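Local coordinates for Tlr1789 protein (Thermosynechococcus elongatus, PDB 2X8X) that probably acts in protein targeting at the cyanobacterial outer membrane as an Omp85-family member related to Toc75, its N-terminal part here being a chain of POTRA domains, at residues Q42-I47 / I69-R74; V10-A15 / L22-I27; Y159-K164 / L228-R233; S179-T184 / L199-E204. One frame throughout, in Å; residues are numbered along the deposited sequence.

Interaction 1: Q42-I47 / I69-R74; sequences QDTNAI and ITFVVR
Phe71, on the strand segment 69-74, turns its ring toward the helix segment 42-47 and meets three residues. Ile47 comes obliquely, its CD1 lying 3.8 Å from Phe71 CD2. Asp43 approaches at a slant, chiefly through its CB, 3.6 Å from Phe71 CZ. Thr44 CG2 touches the ring edge near its plane, 4.1 Å from Phe71 CE2, and Ile69 CG2 of the same strand lies over one ring face. Ile47 uses both branches: CG2, anti to the backbone N, turns to the next inward residue of the strand and meets Val73 CG2 at 4.0 Å. Asp43 OD2 is a little farther from the ring, and the carboxylate, at 68° to it, is held by Thr29 OG1 and Ser28 N. No hydrogen bond joins the two segments, whose axes run 10.5 Å apart at 30°. This is a worked case of a helix laid on a sheet by apolar side chains, as in the beta-alpha-alpha-beta-beta layout of a POTRA domain, here between second helix and last strand.

Interaction 2: V10-A15 / L22-I27; sequences VVVEGA and LVYQVI
Val12 and Val23 meet tip to tip where the first strand of this POTRA domain is covered by the helix that follows it, the beta-alpha start of the fold. Val12 CG2 is the bump that matters most. It drops into the hollow formed by Val23 and the ring of Tyr24, lying 4.1 Å from the ring centroid and 15° off the normal, a CH-pi contact over one face, offset toward the rim. On its other flank it comes within 3.3 Å of Val23 CG1, tighter than usual for carbons, a value best read as close packing and not as an exact length. A second bump, Val10 CG1, anti to the backbone N (chi1 179°), fits between Tyr24 and Ile27: it slides past the ring at 4.0 Å from Tyr24 CE1 and meets Ile27 CD1 tip to tip at 3.9 Å. The inward valines of the strand thus match the hollows of the helix and its end. At the margin the Tyr24 hydroxyl reaches the strand backbone, where OH lies 3.2 Å from Val10 O. One water bridges the two segments, 2.7 Å from Tyr24 OH and 3.2 Å from Val12 N, whose hydrogen it accepts.

Interaction 3: Y159-K164 / L228-R233; sequences YRFLNK and LNIKER
The rings of Phe161 and Tyr159 lie on the same side of the sheet, and each is met obliquely from the strand 228-232. Glu232 OE1 comes to 3.3 Å from Phe161 CD2, its carboxylate turned 57° from the ring, while Ile230 lies alongside and brings CG2 to 4.0 Å from Phe161 CE2. Arg172 N and Thr173 N hold the two Glu232 oxygens, which fixes the carboxylate's position beside the ring. Beside Tyr159, Leu228 points the same way, with CD1 4.0 Å from Tyr159 CE1. The backbones pair in parallel: Arg160 N gives a bond of 2.8 Å to Leu228 O, Arg160 O takes one of 2.8 Å from Ile230 N, and Leu162 N reaches Ile230 O at 2.9 Å. Next to the last of these bonds a water bridges Leu162 O and Glu232 N. On the other side of the sheet, Arg160 and Asn229 run side by side. Such parallel pairing of first and last strands, with two helices and a strand between, is the arrangement of the POTRA fold.

Interaction 4: S179-T184 / L199-E204; sequences SREMDT and LRRLFE
Glu181 O is gripped by the side chain of Arg201 through two nitrogens. Arg201 NE gives the main bond, 2.5 Å to Glu181 O and nearly straight at 167°; the length is short enough to be taken with caution. Arg201 NH2 adds a weak second bond to the same Glu181 oxygen at 3.3 Å. The acceptor sits at the edge of the guanidinium, in its plane, and a bend in the arginine chain (chi3 -62°) brings NE round to it. A type I turn from Ser179 to Met182 carries this carbonyl toward the helix. Asp183 crosses Arg201 at about a right angle: Asp183 OD2 lies 3.6 Å from Arg201 NH2 but well out of the guanidinium plane, a salt bridge of charge alone. Asp198 pairs with Arg201 NH2 within the helix and holds the loop through Asp183 N and Thr184 OG1. The Glu181 side chain crosses the arginine obliquely, OE1 3.6 Å from Arg201 CB, and a water donates to both Glu181 OE1 and Arg201 O. Alongside these polar contacts, Leu202 CD2 packs 3.8 Å from Glu181 CB, while Met182 SD and Leu202 CD1 make a looser apolar contact. With acidic groups gathered around it, the guanidinium is very likely charged, and its positive charge would polarise the carbonyl it holds, joining a directional bond to a field of nearby carboxylates.

The four contacts form two pairs at opposite ends of the elongated chain. Interactions 1 and 2 have centres about 7 Å apart and share one sheet: strands 5-13 and 66-75 are neighbours, Val11 pairs with Ile69 and Phe71 through the backbone, and Ile27 CG2 packs 3.3 Å from Ile47 CD1. Interactions 3 and 4, about 15 Å apart between centres, belong to the last POTRA domain, where Leu228 CD1 touches Met182 SD at 3.8 Å and Leu202 CD1 at 4.0 Å. Between the pairs, centres lie about 60 to 66 Å apart, with no touch. The two pairs thus sample one kind of fold, helices packed against a sheet, in two separate POTRA domains.

Interaction 1: Q42-I47 / I69-R74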
loop_
_atom_site.group_PDB
_atom_site.type_symbol
_atom_site.label_atom_id
_atom_site.label_comp_id
_atom_site.label_asym_id
_atom_site.label_seq_id
_atom_site.Cartn_x
_atom_site.Cartn_y
_atom_site.Cartn_z
ATOM N N GLN A 42 18.665 -15.825 14.983
ATOM C CA GLN A 42 17.303 -15.599 15.493
ATOM C C GLN A 42 17.154 -14.313 16.249
ATOM O O GLN A 42 16.121 -13.672 16.097
ATOM C CB GLN A 42 16.801 -16.738 16.404
ATOM C CG GLN A 42 16.701 -18.111 15.701
ATOM C CD GLN A 42 16.827 -19.387 16.668
ATOM O OE1 GLN A 42 16.950 -19.278 17.911
ATOM N NE2 GLN A 42 16.793 -20.576 16.060
ATOM N N ASP A 43 18.145 -13.927 17.084
ATOM C CA ASP A 43 18.128 -12.575 17.739
ATOM C C ASP A 43 18.097 -11.398 16.739
ATOM O O ASP A 43 17.369 -10.414 16.952
ATOM C CB ASP A 43 19.292 -12.348 18.740
ATOM C CG ASP A 43 19.152 -13.185 20.048
ATOM O OD1 ASP A 43 18.015 -13.601 20.472
ATOM O OD2 ASP A 43 20.208 -13.420 20.672
ATOM N N THR A 44 18.880 -11.479 15.670
ATOM C CA THR A 44 18.831 -10.403 14.673
ATOM C C THR A 44 17.460 -10.416 13.930
ATOM O O THR A 44 16.914 -9.352 13.603
ATOM C CB THR A 44 19.981 -10.429 13.581
ATOM O OG1 THR A 44 19.759 -11.485 12.636
ATOM C CG2 THR A 44 21.387 -10.490 14.183
ATOM N N ASN A 45 16.933 -11.612 13.677
ATOM C CA ASN A 45 15.543 -11.698 13.137
ATOM C C ASN A 45 14.535 -11.020 14.053
ATOM O O ASN A 45 13.688 -10.261 13.608
ATOM C CB ASN A 45 15.078 -13.127 12.999
ATOM C CG ASN A 45 15.829 -13.914 11.996
ATOM O OD1 ASN A 45 15.741 -15.153 12.002
ATOM N ND2 ASN A 45 16.543 -13.259 11.115
ATOM N N ALA A 46 14.574 -11.316 15.348
ATOM C CA ALA A 46 13.638 -10.670 16.319
ATOM C C ALA A 46 13.747 -9.172 16.391
ATOM O O ALA A 46 12.737 -8.475 16.518
ATOM C CB ALA A 46 13.809 -11.287 17.747
ATOM N N ILE A 47 14.966 -8.661 16.349
ATOM C CA ILE A 47 15.153 -7.229 16.317
ATOM C C ILE A 47 14.632 -6.635 15.029
ATOM O O ILE A 47 13.975 -5.558 15.009
ATOM C CB ILE A 47 16.665 -6.898 16.453
ATOM C CG1 ILE A 47 17.201 -7.366 17.819
ATOM C CG2 ILE A 47 16.850 -5.422 16.300
ATOM C CD1 ILE A 47 18.765 -7.421 17.892
ATOM N N ILE A 69 29.045 -9.897 22.561
ATOM C CA ILE A 69 28.184 -9.771 21.357
ATOM C C ILE A 69 27.791 -8.318 21.209
ATOM O O ILE A 69 27.217 -7.698 22.162
ATOM C CB ILE A 69 26.901 -10.712 21.325
ATOM C CG1 ILE A 69 27.338 -12.171 21.454
ATOM C CG2 ILE A 69 26.206 -10.562 19.964
ATOM C CD1 ILE A 69 28.248 -12.589 20.298
ATOM N N THR A 70 28.155 -7.760 20.041
ATOM C CA THR A 70 27.692 -6.450 19.678
ATOM C C THR A 70 26.581 -6.602 18.600
ATOM O O THR A 70 26.810 -7.152 17.497
ATOM C CB THR A 70 28.866 -5.512 19.164
ATOM O OG1 THR A 70 29.890 -5.404 20.183
ATOM C CG2 THR A 70 28.348 -4.121 18.859
ATOM N N PHE A 71 25.395 -6.107 18.941
ATOM C CA PHE A 71 24.331 -5.991 17.970
ATOM C C PHE A 71 24.406 -4.636 17.264
ATOM O O PHE A 71 24.101 -3.632 17.872
ATOM C CB PHE A 71 22.998 -6.212 18.668
ATOM C CG PHE A 71 22.748 -7.653 18.969
ATOM C CD1 PHE A 71 22.897 -8.160 20.265
ATOM C CD2 PHE A 71 22.380 -8.529 17.925
ATOM C CE1 PHE A 71 22.649 -9.539 20.507
ATOM C CE2 PHE A 71 22.142 -9.866 18.137
ATOM C CZ PHE A 71 22.247 -10.379 19.462
ATOM N N VAL A 72 24.815 -4.608 16.002
ATOM C CA VAL A 72 24.863 -3.293 15.314
ATOM C C VAL A 72 23.549 -3.076 14.541
ATOM O O VAL A 72 23.213 -3.863 13.678
ATOM C CB VAL A 72 26.058 -3.167 14.335
ATOM C CG1 VAL A 72 26.235 -1.682 13.893
ATOM C CG2 VAL A 72 27.355 -3.660 15.015
ATOM N N VAL A 73 22.890 -1.966 14.848
ATOM C CA VAL A 73 21.562 -1.682 14.423
ATOM C C VAL A 73 21.607 -0.321 13.725
ATOM O O VAL A 73 22.402 0.532 14.125
ATOM C CB VAL A 73 20.795 -1.691 15.720
ATOM C CG1 VAL A 73 20.125 -0.422 16.094
ATOM C CG2 VAL A 73 20.058 -3.002 15.924
ATOM N N ARG A 74 20.797 -0.157 12.651
ATOM C CA ARG A 74 20.718 1.069 11.837
ATOM C C ARG A 74 19.197 1.310 11.729
ATOM O O ARG A 74 18.508 0.588 11.008
ATOM C CB ARG A 74 21.349 0.845 10.437
ATOM C CG ARG A 74 21.404 2.105 9.602
ATOM C CD ARG A 74 22.125 1.837 8.234
ATOM N NE ARG A 74 21.101 2.347 7.376
ATOM C CZ ARG A 74 20.473 1.738 6.384
ATOM N NH1 ARG A 74 20.856 0.568 5.883
ATOM N NH2 ARG A 74 19.483 2.409 5.853
#

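Interaction 2: V10-A15 / L22-I27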
loop_
_atom_site.group_PDB
_atom_site.type_symbol
_atom_site.label_atom_id
_atom_site.label_comp_id
_atom_site.label_asym_id
_atom_site.label_seq_id
_atom_site.Cartn_x
_atom_site.Cartn_y
_atom_site.Cartn_z
ATOM N N VAL A 10 26.947 -8.044 26.381
ATOM C CA VAL A 10 26.109 -7.802 25.228
ATOM C C VAL A 10 26.067 -6.288 25.135
ATOM O O VAL A 10 25.803 -5.603 26.129
ATOM C CB VAL A 10 24.696 -8.462 25.403
ATOM C CG1 VAL A 10 23.785 -8.178 24.168
ATOM C CG2 VAL A 10 24.843 -9.954 25.564
ATOM N N VAL A 11 26.419 -5.755 23.964
ATOM C CA VAL A 11 26.206 -4.327 23.740
ATOM C C VAL A 11 25.304 -4.091 22.514
ATOM O O VAL A 11 25.301 -4.858 21.542
ATOM C CB VAL A 11 27.566 -3.536 23.682
ATOM C CG1 VAL A 11 28.569 -4.268 22.755
ATOM C CG2 VAL A 11 27.360 -2.031 23.287
ATOM N N VAL A 12 24.501 -3.045 22.593
ATOM C CA VAL A 12 23.724 -2.601 21.425
ATOM C C VAL A 12 24.323 -1.290 20.901
ATOM O O VAL A 12 24.451 -0.337 21.674
ATOM C CB VAL A 12 22.244 -2.421 21.833
ATOM C CG1 VAL A 12 21.440 -1.683 20.738
ATOM C CG2 VAL A 12 21.621 -3.768 22.161
ATOM N N GLU A 13 24.724 -1.251 19.621
ATOM C CA GLU A 13 25.235 -0.026 18.986
ATOM C C GLU A 13 24.326 0.502 17.880
ATOM O O GLU A 13 23.910 -0.257 17.006
ATOM C CB GLU A 13 26.582 -0.271 18.314
ATOM C CG GLU A 13 27.740 -0.473 19.263
ATOM C CD GLU A 13 29.057 -0.454 18.500
ATOM O OE1 GLU A 13 28.993 -0.161 17.256
ATOM O OE2 GLU A 13 30.118 -0.742 19.139
ATOM N N GLY A 14 24.130 1.823 17.875
ATOM C CA GLY A 14 23.479 2.499 16.772
ATOM C C GLY A 14 22.058 2.887 17.075
ATOM O O GLY A 14 21.414 3.477 16.238
ATOM N N ALA A 15 21.572 2.555 18.271
ATOM C CA ALA A 15 20.179 2.838 18.659
ATOM C C ALA A 15 20.066 4.118 19.512
ATOM O O ALA A 15 20.982 4.462 20.209
ATOM C CB ALA A 15 19.543 1.612 19.386
ATOM N N LEU A 22 14.346 -1.592 23.927
ATOM C CA LEU A 22 13.601 -2.538 23.073
ATOM C C LEU A 22 14.434 -3.686 22.518
ATOM O O LEU A 22 13.962 -4.815 22.547
ATOM C CB LEU A 22 12.901 -1.802 21.926
ATOM C CG LEU A 22 12.119 -2.699 20.972
ATOM C CD1 LEU A 22 10.758 -3.181 21.612
ATOM C CD2 LEU A 22 11.945 -1.938 19.659
ATOM N N VAL A 23 15.630 -3.378 21.995
ATOM C CA VAL A 23 16.583 -4.358 21.515
ATOM C C VAL A 23 16.924 -5.354 22.626
ATOM O O VAL A 23 16.890 -6.581 22.406
ATOM C CB VAL A 23 17.887 -3.680 20.967
ATOM C CG1 VAL A 23 18.952 -4.724 20.527
ATOM C CG2 VAL A 23 17.552 -2.764 19.788
ATOM N N TYR A 24 17.240 -4.848 23.817
ATOM C CA TYR A 24 17.535 -5.769 24.925
ATOM C C TYR A 24 16.357 -6.644 25.283
ATOM O O TYR A 24 16.543 -7.779 25.644
ATOM C CB TYR A 24 17.967 -5.026 26.173
ATOM C CG TYR A 24 19.413 -4.636 26.134
ATOM C CD1 TYR A 24 20.419 -5.616 26.085
ATOM C CD2 TYR A 24 19.790 -3.294 26.152
ATOM C CE1 TYR A 24 21.765 -5.248 26.031
ATOM C CE2 TYR A 24 21.134 -2.920 26.129
ATOM C CZ TYR A 24 22.100 -3.902 26.055
ATOM O OH TYR A 24 23.419 -3.536 25.995
ATOM N N GLN A 25 15.152 -6.095 25.217
ATOM C CA GLN A 25 13.901 -6.768 25.552
ATOM C C GLN A 25 13.669 -7.938 24.582
ATOM O O GLN A 25 13.199 -8.953 24.983
ATOM C CB GLN A 25 12.813 -5.700 25.415
ATOM C CG GLN A 25 11.361 -5.942 25.850
ATOM C CD GLN A 25 10.592 -4.581 26.109
ATOM O OE1 GLN A 25 10.789 -3.586 25.389
ATOM N NE2 GLN A 25 9.716 -4.558 27.137
ATOM N N VAL A 26 14.017 -7.802 23.296
ATOM C CA VAL A 26 13.585 -8.791 22.292
ATOM C C VAL A 26 14.621 -9.900 22.028
ATOM O O VAL A 26 14.299 -10.936 21.505
ATOM C CB VAL A 26 13.150 -8.123 20.939
ATOM C CG1 VAL A 26 12.116 -7.021 21.158
ATOM C CG2 VAL A 26 14.300 -7.519 20.264
ATOM N N ILE A 27 15.863 -9.686 22.384
ATOM C CA ILE A 27 16.893 -10.718 22.140
ATOM C C ILE A 27 16.913 -11.704 23.310
ATOM O O ILE A 27 16.422 -11.385 24.405
ATOM C CB ILE A 27 18.312 -10.115 21.946
ATOM C CG1 ILE A 27 18.804 -9.519 23.275
ATOM C CG2 ILE A 27 18.310 -9.152 20.675
ATOM C CD1 ILE A 27 20.050 -8.604 23.232
HETATM O O HOH W 1 24.437 -1.210 25.153
#

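Interaction 3: Y159-K164 / L228-R233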
loop_
_atom_site.group_PDB
_atom_site.type_symbol
_atom_site.label_atom_id
_atom_site.label_comp_id
_atom_site.label_asym_id
_atom_site.label_seq_id
_atom_site.Cartn_x
_atom_site.Cartn_y
_atom_site.Cartn_z
ATOM N N TYR A 159 -18.299 2.249 -25.637
ATOM C CA TYR A 159 -19.530 1.473 -25.812
ATOM C C TYR A 159 -19.330 0.318 -26.797
ATOM O O TYR A 159 -18.822 0.519 -27.886
ATOM C CB TYR A 159 -20.728 2.329 -26.308
ATOM C CG TYR A 159 -20.923 3.619 -25.573
ATOM C CD1 TYR A 159 -20.728 3.700 -24.182
ATOM C CD2 TYR A 159 -21.277 4.786 -26.278
ATOM C CE1 TYR A 159 -20.836 4.917 -23.511
ATOM C CE2 TYR A 159 -21.422 5.990 -25.626
ATOM C CZ TYR A 159 -21.196 6.058 -24.246
ATOM O OH TYR A 159 -21.356 7.251 -23.600
ATOM N N ARG A 160 -19.728 -0.900 -26.430
ATOM C CA ARG A 160 -19.692 -1.976 -27.415
ATOM C C ARG A 160 -21.122 -2.555 -27.559
ATOM O O ARG A 160 -21.719 -3.047 -26.564
ATOM C CB ARG A 160 -18.702 -3.060 -26.963
ATOM C CG ARG A 160 -17.279 -2.581 -26.811
ATOM C CD ARG A 160 -16.389 -3.744 -26.410
ATOM N NE ARG A 160 -15.030 -3.189 -26.360
ATOM C CZ ARG A 160 -14.039 -3.693 -25.651
ATOM N NH1 ARG A 160 -14.213 -4.791 -24.936
ATOM N NH2 ARG A 160 -12.872 -3.086 -25.645
ATOM N N PHE A 161 -21.700 -2.419 -28.738
ATOM C CA PHE A 161 -23.038 -2.937 -28.981
ATOM C C PHE A 161 -23.032 -4.397 -29.411
ATOM O O PHE A 161 -22.228 -4.801 -30.236
ATOM C CB PHE A 161 -23.794 -1.990 -29.920
ATOM C CG PHE A 161 -23.978 -0.589 -29.317
ATOM C CD1 PHE A 161 -22.953 0.350 -29.383
ATOM C CD2 PHE A 161 -25.164 -0.242 -28.659
ATOM C CE1 PHE A 161 -23.088 1.656 -28.808
ATOM C CE2 PHE A 161 -25.337 1.060 -28.090
ATOM C CZ PHE A 161 -24.295 1.990 -28.152
ATOM N N LEU A 162 -23.930 -5.206 -28.850
ATOM C CA LEU A 162 -23.857 -6.653 -29.058
ATOM C C LEU A 162 -25.225 -7.181 -29.321
ATOM O O LEU A 162 -26.175 -6.666 -28.724
ATOM C CB LEU A 162 -23.310 -7.361 -27.815
ATOM C CG LEU A 162 -22.026 -6.860 -27.148
ATOM C CD1 LEU A 162 -21.807 -7.620 -25.822
ATOM C CD2 LEU A 162 -20.750 -6.918 -28.035
ATOM N N ASN A 163 -25.359 -8.183 -30.212
ATOM C CA ASN A 163 -26.679 -8.786 -30.504
ATOM C C ASN A 163 -26.988 -9.770 -29.391
ATOM O O ASN A 163 -26.189 -9.915 -28.464
ATOM C CB ASN A 163 -26.686 -9.507 -31.866
ATOM C CG ASN A 163 -25.627 -10.633 -31.973
ATOM O OD1 ASN A 163 -25.068 -11.133 -30.969
ATOM N ND2 ASN A 163 -25.335 -11.023 -33.212
ATOM N N LYS A 164 -28.113 -10.483 -29.480
ATOM C CA LYS A 164 -28.404 -11.529 -28.457
ATOM C C LYS A 164 -27.244 -12.545 -28.216
ATOM O O LYS A 164 -26.858 -12.791 -27.048
ATOM C CB LYS A 164 -29.739 -12.273 -28.711
ATOM C CG LYS A 164 -30.347 -12.938 -27.402
ATOM C CD LYS A 164 -29.236 -13.587 -26.499
ATOM C CE LYS A 164 -29.656 -14.051 -25.094
ATOM N NZ LYS A 164 -30.532 -15.266 -25.158
ATOM N N LEU A 228 -18.766 -0.476 -21.626
ATOM C CA LEU A 228 -20.185 -0.806 -21.456
ATOM C C LEU A 228 -20.568 -1.765 -22.592
ATOM O O LEU A 228 -20.484 -1.404 -23.757
ATOM C CB LEU A 228 -21.037 0.449 -21.525
ATOM C CG LEU A 228 -20.947 1.555 -20.469
ATOM C CD1 LEU A 228 -22.157 2.485 -20.617
ATOM C CD2 LEU A 228 -20.839 0.930 -19.055
ATOM N N ASN A 229 -20.986 -2.998 -22.256
ATOM C CA ASN A 229 -21.377 -3.980 -23.222
ATOM C C ASN A 229 -22.891 -3.902 -23.217
ATOM O O ASN A 229 -23.544 -4.219 -22.180
ATOM C CB ASN A 229 -20.919 -5.362 -22.764
ATOM C CG ASN A 229 -19.397 -5.545 -22.913
ATOM O OD1 ASN A 229 -18.899 -5.416 -23.986
ATOM N ND2 ASN A 229 -18.679 -5.740 -21.813
ATOM N N ILE A 230 -23.437 -3.487 -24.356
ATOM C CA ILE A 230 -24.816 -3.072 -24.401
ATOM C C ILE A 230 -25.567 -3.857 -25.406
ATOM O O ILE A 230 -25.121 -3.925 -26.537
ATOM C CB ILE A 230 -24.911 -1.562 -24.809
ATOM C CG1 ILE A 230 -24.232 -0.657 -23.766
ATOM C CG2 ILE A 230 -26.380 -1.138 -24.961
ATOM C CD1 ILE A 230 -24.089 0.808 -24.307
ATOM N N LYS A 231 -26.708 -4.441 -24.996
ATOM C CA LYS A 231 -27.649 -5.095 -25.901
ATOM C C LYS A 231 -28.925 -4.265 -25.963
ATOM O O LYS A 231 -29.638 -4.180 -24.969
ATOM C CB LYS A 231 -27.922 -6.551 -25.469
ATOM C CG LYS A 231 -26.655 -7.448 -25.346
ATOM C CD LYS A 231 -26.894 -8.926 -24.974
ATOM C CE LYS A 231 -25.609 -9.430 -24.243
ATOM N NZ LYS A 231 -25.355 -10.896 -24.200
ATOM N N GLU A 232 -29.169 -3.620 -27.115
ATOM C CA GLU A 232 -30.330 -2.758 -27.374
ATOM C C GLU A 232 -31.549 -3.617 -27.680
ATOM O O GLU A 232 -31.390 -4.727 -28.181
ATOM C CB GLU A 232 -30.079 -1.828 -28.562
ATOM C CG GLU A 232 -28.952 -0.812 -28.311
ATOM C CD GLU A 232 -28.796 0.196 -29.448
ATOM O OE1 GLU A 232 -27.960 -0.033 -30.350
ATOM O OE2 GLU A 232 -29.519 1.216 -29.433
ATOM N N ARG A 233 -32.740 -3.128 -27.353
ATOM C CA ARG A 233 -34.017 -3.857 -27.659
ATOM C C ARG A 233 -34.204 -3.740 -29.141
ATOM O O ARG A 233 -34.121 -2.627 -29.655
ATOM C CB ARG A 233 -35.230 -3.118 -27.088
ATOM C CG ARG A 233 -35.472 -3.202 -25.651
ATOM C CD ARG A 233 -36.428 -2.075 -25.222
ATOM N NE ARG A 233 -37.738 -2.143 -25.844
ATOM C CZ ARG A 233 -38.528 -1.102 -26.112
ATOM N NH1 ARG A 233 -38.190 0.143 -25.816
ATOM N NH2 ARG A 233 -39.693 -1.328 -26.673
HETATM O O HOH W 2 -27.310 -4.147 -29.292
#

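Interaction 4: S179-T184 / L199-E204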
loop_
_atom_site.group_PDB
_atom_site.type_symbol
_atom_site.label_atom_id
_atom_site.label_comp_id
_atom_site.label_asym_id
_atom_site.label_seq_id
_atom_site.Cartn_x
_atom_site.Cartn_y
_atom_site.Cartn_z
ATOM N N SER A 179 -24.248 9.034 -22.992
ATOM C CA SER A 179 -23.253 9.828 -22.280
ATOM C C SER A 179 -23.939 10.831 -21.291
ATOM O O SER A 179 -23.464 11.088 -20.180
ATOM C CB SER A 179 -22.401 10.529 -23.346
ATOM O OG SER A 179 -21.478 11.377 -22.694
ATOM N N ARG A 180 -25.067 11.398 -21.693
ATOM C CA ARG A 180 -25.705 12.424 -20.867
ATOM C C ARG A 180 -26.371 11.879 -19.622
ATOM O O ARG A 180 -26.763 12.647 -18.744
ATOM C CB ARG A 180 -26.674 13.249 -21.677
ATOM C CG ARG A 180 -28.065 12.662 -21.816
ATOM C CD ARG A 180 -28.812 13.540 -22.871
ATOM N NE ARG A 180 -29.858 12.770 -23.559
ATOM C CZ ARG A 180 -30.809 13.284 -24.337
ATOM N NH1 ARG A 180 -30.886 14.595 -24.558
ATOM N NH2 ARG A 180 -31.699 12.469 -24.901
ATOM N N GLU A 181 -26.490 10.554 -19.539
ATOM C CA GLU A 181 -26.991 9.947 -18.319
ATOM C C GLU A 181 -25.908 9.612 -17.321
ATOM O O GLU A 181 -26.235 9.243 -16.180
ATOM C CB GLU A 181 -27.769 8.668 -18.648
ATOM C CG GLU A 181 -28.950 8.963 -19.559
ATOM C CD GLU A 181 -29.983 9.890 -18.933
ATOM O OE1 GLU A 181 -30.254 9.801 -17.690
ATOM O OE2 GLU A 181 -30.561 10.674 -19.717
ATOM N N MET A 182 -24.642 9.713 -17.759
ATOM C CA MET A 182 -23.532 9.175 -16.991
ATOM C C MET A 182 -22.670 10.254 -16.352
ATOM O O MET A 182 -22.153 11.141 -17.039
ATOM C CB MET A 182 -22.662 8.283 -17.888
ATOM C CG MET A 182 -23.426 7.032 -18.330
ATOM S SD MET A 182 -22.273 5.969 -19.195
ATOM C CE MET A 182 -21.067 5.526 -17.886
ATOM N N ASP A 183 -22.502 10.148 -15.044
ATOM C CA ASP A 183 -21.444 10.902 -14.318
ATOM C C ASP A 183 -20.040 10.297 -14.442
ATOM O O ASP A 183 -19.034 11.010 -14.267
ATOM C CB ASP A 183 -21.749 10.978 -12.824
ATOM C CG ASP A 183 -22.948 11.842 -12.497
ATOM O OD1 ASP A 183 -23.260 12.811 -13.260
ATOM O OD2 ASP A 183 -23.552 11.558 -11.429
ATOM N N THR A 184 -19.957 8.985 -14.629
ATOM C CA THR A 184 -18.665 8.355 -14.944
ATOM C C THR A 184 -18.228 8.794 -16.351
ATOM O O THR A 184 -18.881 8.425 -17.326
ATOM C CB THR A 184 -18.801 6.826 -14.895
ATOM O OG1 THR A 184 -19.337 6.452 -13.621
ATOM C CG2 THR A 184 -17.432 6.123 -15.065
ATOM N N LEU A 199 -26.003 3.210 -14.185
ATOM C CA LEU A 199 -26.657 2.065 -14.805
ATOM C C LEU A 199 -28.216 2.091 -14.580
ATOM O O LEU A 199 -29.021 1.695 -15.453
ATOM C CB LEU A 199 -26.067 0.764 -14.259
ATOM C CG LEU A 199 -24.651 0.373 -14.684
ATOM C CD1 LEU A 199 -24.261 -0.859 -13.883
ATOM C CD2 LEU A 199 -24.716 0.075 -16.179
ATOM N N ARG A 200 -28.628 2.536 -13.396
ATOM C CA ARG A 200 -30.030 2.824 -13.084
ATOM C C ARG A 200 -30.639 3.888 -13.981
ATOM O O ARG A 200 -31.775 3.711 -14.479
ATOM C CB ARG A 200 -30.206 3.128 -11.582
ATOM C CG ARG A 200 -30.029 1.785 -10.808
ATOM C CD ARG A 200 -30.450 1.846 -9.323
ATOM N NE ARG A 200 -29.771 2.972 -8.655
ATOM C CZ ARG A 200 -28.656 2.886 -7.914
ATOM N NH1 ARG A 200 -28.057 1.709 -7.715
ATOM N NH2 ARG A 200 -28.143 3.993 -7.361
ATOM N N ARG A 201 -29.875 4.938 -14.281
ATOM C CA ARG A 201 -30.367 5.944 -15.238
ATOM C C ARG A 201 -30.438 5.372 -16.622
ATOM O O ARG A 201 -31.352 5.700 -17.364
ATOM C CB ARG A 201 -29.511 7.252 -15.245
ATOM C CG ARG A 201 -29.856 8.209 -14.115
ATOM C CD ARG A 201 -29.057 9.543 -14.180
ATOM N NE ARG A 201 -27.622 9.297 -14.041
ATOM C CZ ARG A 201 -26.937 9.264 -12.894
ATOM N NH1 ARG A 201 -27.522 9.490 -11.723
ATOM N NH2 ARG A 201 -25.633 9.028 -12.914
ATOM N N LEU A 202 -29.467 4.524 -16.990
ATOM C CA LEU A 202 -29.533 3.885 -18.321
ATOM C C LEU A 202 -30.771 2.958 -18.368
ATOM O O LEU A 202 -31.495 2.918 -19.377
ATOM C CB LEU A 202 -28.228 3.155 -18.688
ATOM C CG LEU A 202 -27.039 4.132 -18.910
ATOM C CD1 LEU A 202 -25.759 3.285 -19.125
ATOM C CD2 LEU A 202 -27.311 5.174 -20.053
ATOM N N PHE A 203 -31.066 2.277 -17.277
ATOM C CA PHE A 203 -32.282 1.387 -17.226
ATOM C C PHE A 203 -33.559 2.190 -17.397
ATOM O O PHE A 203 -34.518 1.721 -18.015
ATOM C CB PHE A 203 -32.355 0.642 -15.874
ATOM C CG PHE A 203 -33.235 -0.676 -15.901
ATOM C CD1 PHE A 203 -34.637 -0.629 -15.838
ATOM C CD2 PHE A 203 -32.621 -1.964 -15.980
ATOM C CE1 PHE A 203 -35.427 -1.817 -15.897
ATOM C CE2 PHE A 203 -33.406 -3.189 -16.009
ATOM C CZ PHE A 203 -34.829 -3.107 -15.956
ATOM N N GLU A 204 -33.605 3.362 -16.778
ATOM C CA GLU A 204 -34.840 4.188 -16.753
ATOM C C GLU A 204 -35.144 4.720 -18.163
ATOM O O GLU A 204 -36.237 5.183 -18.408
ATOM C CB GLU A 204 -34.751 5.356 -15.682
ATOM C CG GLU A 204 -35.412 5.010 -14.308
ATOM C CD GLU A 204 -34.703 5.548 -13.045
ATOM O OE1 GLU A 204 -35.031 5.059 -11.933
ATOM O OE2 GLU A 204 -33.838 6.448 -13.127
HETATM O O HOH W 3 -32.698 8.061 -17.091
#